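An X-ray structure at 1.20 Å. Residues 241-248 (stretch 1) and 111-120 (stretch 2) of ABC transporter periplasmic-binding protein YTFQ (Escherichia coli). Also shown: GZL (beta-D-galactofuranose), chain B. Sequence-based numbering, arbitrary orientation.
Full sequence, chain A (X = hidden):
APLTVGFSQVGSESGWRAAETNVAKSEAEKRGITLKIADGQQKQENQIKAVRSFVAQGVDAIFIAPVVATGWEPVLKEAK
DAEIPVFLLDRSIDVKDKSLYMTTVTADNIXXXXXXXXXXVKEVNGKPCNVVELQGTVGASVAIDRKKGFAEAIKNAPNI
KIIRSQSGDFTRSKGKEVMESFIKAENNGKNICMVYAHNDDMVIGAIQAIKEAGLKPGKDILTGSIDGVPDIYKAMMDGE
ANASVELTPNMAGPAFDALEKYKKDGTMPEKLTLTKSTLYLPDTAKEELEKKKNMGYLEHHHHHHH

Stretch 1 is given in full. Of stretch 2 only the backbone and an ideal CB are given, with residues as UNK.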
# COMPACT_ATOMS: atom_id res chain seq x y z
N ALA A 241 13.90 -1.88 13.30
CA ALA A 241 12.46 -1.87 13.01
C ALA A 241 11.77 -2.97 13.81
O ALA A 241 12.38 -4.01 14.08
CB ALA A 241 12.21 -2.05 11.52
N ASN A 242 10.51 -2.77 14.18
CA ASN A 242 9.83 -3.70 15.09
C ASN A 242 8.72 -4.56 14.51
O ASN A 242 8.59 -5.72 14.88
CB ASN A 242 9.28 -2.95 16.31
CG ASN A 242 10.35 -2.23 17.06
OD1 ASN A 242 11.04 -2.81 17.91
ND2 ASN A 242 10.53 -0.97 16.75
N ALA A 243 7.89 -3.99 13.63
CA ALA A 243 6.70 -4.70 13.17
C ALA A 243 6.32 -4.27 11.76
O ALA A 243 6.32 -3.08 11.44
CB ALA A 243 5.54 -4.45 14.13
N SER A 244 5.99 -5.24 10.92
CA SER A 244 5.48 -4.95 9.58
C SER A 244 4.46 -5.98 9.13
O SER A 244 4.61 -7.17 9.38
CB SER A 244 6.62 -4.89 8.56
OG SER A 244 6.12 -4.61 7.26
N VAL A 245 3.43 -5.51 8.44
CA VAL A 245 2.40 -6.38 7.88
C VAL A 245 2.70 -6.63 6.40
O VAL A 245 2.85 -5.68 5.63
CB VAL A 245 1.00 -5.75 8.03
CG1 VAL A 245 -0.04 -6.62 7.35
CG2 VAL A 245 0.67 -5.56 9.50
N GLU A 246 2.78 -7.90 6.02
CA GLU A 246 3.05 -8.26 4.64
C GLU A 246 1.86 -7.95 3.73
O GLU A 246 0.72 -8.24 4.07
CB GLU A 246 3.37 -9.75 4.54
CG GLU A 246 3.72 -10.22 3.15
CD GLU A 246 3.74 -11.73 3.03
OE1 GLU A 246 4.84 -12.31 3.06
OE2 GLU A 246 2.65 -12.34 2.92
N LEU A 247 2.17 -7.39 2.56
CA LEU A 247 1.20 -7.17 1.49
C LEU A 247 1.75 -7.82 0.23
O LEU A 247 2.84 -7.47 -0.22
CB LEU A 247 1.03 -5.67 1.25
CG LEU A 247 0.13 -5.26 0.08
CD1 LEU A 247 -1.31 -5.63 0.35
CD2 LEU A 247 0.27 -3.77 -0.18
N THR A 248 1.01 -8.76 -0.34
CA THR A 248 1.50 -9.42 -1.55
C THR A 248 1.65 -8.41 -2.69
O THR A 248 0.76 -7.61 -2.93
CB THR A 248 0.59 -10.58 -2.02
OG1 THR A 248 1.17 -11.19 -3.18
CG2 THR A 248 -0.82 -10.10 -2.35
N UNK A 111 -7.77 -3.89 8.32
CA UNK A 111 -7.11 -4.97 9.06
C UNK A 111 -5.61 -4.75 9.20
O UNK A 111 -5.05 -4.97 10.26
CB UNK A 111 -7.37 -6.31 8.37
N UNK A 112 -4.95 -4.31 8.13
CA UNK A 112 -3.51 -4.05 8.19
C UNK A 112 -3.19 -3.06 9.31
O UNK A 112 -2.26 -3.27 10.09
CB UNK A 112 -3.00 -3.51 6.85
N UNK A 113 -3.95 -1.97 9.38
CA UNK A 113 -3.77 -0.97 10.44
C UNK A 113 -4.06 -1.53 11.82
O UNK A 113 -3.35 -1.24 12.78
CB UNK A 113 -4.67 0.24 10.18
N UNK A 114 -5.10 -2.35 11.90
CA UNK A 114 -5.48 -3.01 13.15
C UNK A 114 -4.38 -3.95 13.66
O UNK A 114 -4.12 -4.01 14.85
CB UNK A 114 -6.78 -3.79 12.95
N UNK A 115 -3.76 -4.69 12.74
CA UNK A 115 -2.69 -5.61 13.13
C UNK A 115 -1.53 -4.87 13.80
O UNK A 115 -0.99 -5.33 14.81
CB UNK A 115 -2.18 -6.38 11.91
N UNK A 116 -1.15 -3.72 13.25
CA UNK A 116 -0.09 -2.90 13.85
C UNK A 116 -0.54 -2.29 15.18
O UNK A 116 0.22 -2.29 16.16
CB UNK A 116 0.33 -1.79 12.88
N UNK A 117 -1.78 -1.79 15.23
CA UNK A 117 -2.32 -1.22 16.45
C UNK A 117 -2.42 -2.23 17.59
O UNK A 117 -2.02 -1.93 18.72
CB UNK A 117 -3.70 -0.62 16.17
N UNK A 118 -2.93 -3.42 17.29
CA UNK A 118 -3.03 -4.49 18.27
C UNK A 118 -1.65 -4.87 18.79
O UNK A 118 -1.46 -5.08 20.00
CB UNK A 118 -3.73 -5.71 17.66
N UNK A 119 -0.68 -4.97 17.88
CA UNK A 119 0.69 -5.27 18.26
C UNK A 119 1.22 -4.21 19.23
O UNK A 119 1.82 -4.55 20.26
CB UNK A 119 1.58 -5.36 17.02
N UNK A 120 1.00 -2.94 18.91
CA UNK A 120 1.49 -1.84 19.74
C UNK A 120 0.88 -1.85 21.14
O UNK A 120 1.59 -1.64 22.12
CB UNK A 120 1.19 -0.50 19.06
C6 GZL B . -1.10 -0.81 -1.21
C5 GZL B . -0.88 0.43 -1.69
C4 GZL B . 0.28 1.31 -1.26
C3 GZL B . 1.46 0.75 -0.52
C2 GZL B . 2.59 1.21 -1.04
O6 GZL B . -2.14 -1.54 -1.61
O5 GZL B . -1.77 0.97 -2.53
O4 GZL B . 0.88 1.94 -2.40
O3 GZL B . 1.34 -0.02 0.56
C1 GZL B . 2.30 2.02 -2.26
O2 GZL B . 3.84 1.01 -0.63
O1 GZL B . 2.70 3.38 -2.10

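Stretch 2 is helical throughout and runs nearly antiparallel to strand 243-246, at 155°, with a closest axial approach of 8.5 Å. Stretch 1 offers it mainly the small apolar side chains of Ala243 and Val245.

Position 111 points sideways, and its CB has nothing of stretch 1 within 5.5 Å. Many residues would suit it. It is Leu111, which makes no contact here.

At position 112 CB also points sideways, 4.3 Å from Val245 CG1. A short apolar residue could pack there; a longer one could run on toward Leu247 and the backbone of Glu246, whose carbonyl is an acceptor. The residue is Glu112. Its CG lies 4.0 Å from Val245 CG1, and its OE2 lies 3.5 Å from Leu247 CD1. A water donates to Glu112 OE2 at 2.6 Å and to Glu246 O at 2.7 Å, so the carboxylate reaches the strand through water and not directly.

Position 113 points away from stretch 1. The visible atoms set little limit on it, and its helical phi/psi of -64/-40 does not demand glycine. It is Gly113.

Position 114 is out of reach, so a polar or charged residue would do. It is Lys114, whose NZ forms a salt bridge with OD2 of the residue at 118, at 2.8 Å.

Position 115 points toward the strand, with CB 3.8 Å from Val245 CG2. An apolar residue from alanine upward fits, provided a longer chain can turn aside. It is Leu115, with chi1 m. Its CB touches Val245 CG2 at 3.8 Å, and its CD1 lies 4.0 Å from Val245 CG1.

At position 116 CA-to-CB points sideways, and the ideal CB lies 5.1 Å from Val245 CG2. Ala243 and Val245 leave an apolar groove that Ile, Leu or Met could reach. Ile116 fills it: CD1 lies 3.8 Å from Val245 CG2 and 4.1 Å from Ala243 CB, so one methyl bridges both residues.

Position 117 is out of reach and little constrained by stretch 1. It is Gly117.

Position 118 is also out of reach and suits a polar residue. Asp118 is the partner of Lys114, one helical turn earlier.

Position 119 points toward stretch 1, with CB 5.0 Å from Ala243 CB. The gap invites a large apolar or aromatic residue. It is Trp119. Ala243 CB sits over one face of its six-membered ring, 3.7 Å from the centroid, in a CH-pi contact. Asn242 CB approaches CH2 of Trp119 at 3.6 Å.

Position 120 points sideways with no nearby stretch 1 atoms, so the choice is open. Leu120 makes no contact.

Stretch 2 (111-120) LEGKLIGDWL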
# COMPACT_ATOMS: atom_id res chain seq x y z
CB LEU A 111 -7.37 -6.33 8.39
CG LEU A 111 -6.60 -7.52 8.98
CD1 LEU A 111 -7.03 -7.79 10.42
CD2 LEU A 111 -6.82 -8.75 8.11
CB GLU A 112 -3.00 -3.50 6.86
CG GLU A 112 -3.00 -4.50 5.72
CD GLU A 112 -2.64 -3.86 4.40
OE1 GLU A 112 -3.02 -2.68 4.21
OE2 GLU A 112 -1.98 -4.50 3.56
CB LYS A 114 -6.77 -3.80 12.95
CG LYS A 114 -7.29 -4.52 14.17
CD LYS A 114 -8.55 -5.29 13.84
CE LYS A 114 -9.18 -5.92 15.06
NZ LYS A 114 -8.28 -6.93 15.68
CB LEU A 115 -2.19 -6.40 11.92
CG LEU A 115 -3.15 -7.46 11.38
CD1 LEU A 115 -2.64 -8.01 10.06
CD2 LEU A 115 -3.37 -8.58 12.39
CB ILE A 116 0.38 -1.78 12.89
CG1 ILE A 116 1.06 -2.38 11.65
CG2 ILE A 116 1.33 -0.82 13.61
CD1 ILE A 116 2.35 -3.15 11.94
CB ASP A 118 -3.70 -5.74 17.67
CG ASP A 118 -5.19 -5.57 17.41
OD1 ASP A 118 -5.79 -4.58 17.89
OD2 ASP A 118 -5.76 -6.45 16.73
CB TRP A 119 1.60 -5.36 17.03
CG TRP A 119 3.04 -5.32 17.42
CD1 TRP A 119 3.79 -6.36 17.88
CD2 TRP A 119 3.88 -4.17 17.43
NE1 TRP A 119 5.06 -5.92 18.17
CE2 TRP A 119 5.15 -4.58 17.90
CE3 TRP A 119 3.70 -2.82 17.08
CZ2 TRP A 119 6.22 -3.70 18.04
CZ3 TRP A 119 4.77 -1.95 17.22
CH2 TRP A 119 6.01 -2.39 17.69
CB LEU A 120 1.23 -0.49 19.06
CG LEU A 120 1.76 0.73 19.81
CD1 LEU A 120 3.29 0.71 19.88
CD2 LEU A 120 1.27 2.01 19.15
O HOH W 1 -1.72 -7.12 3.55
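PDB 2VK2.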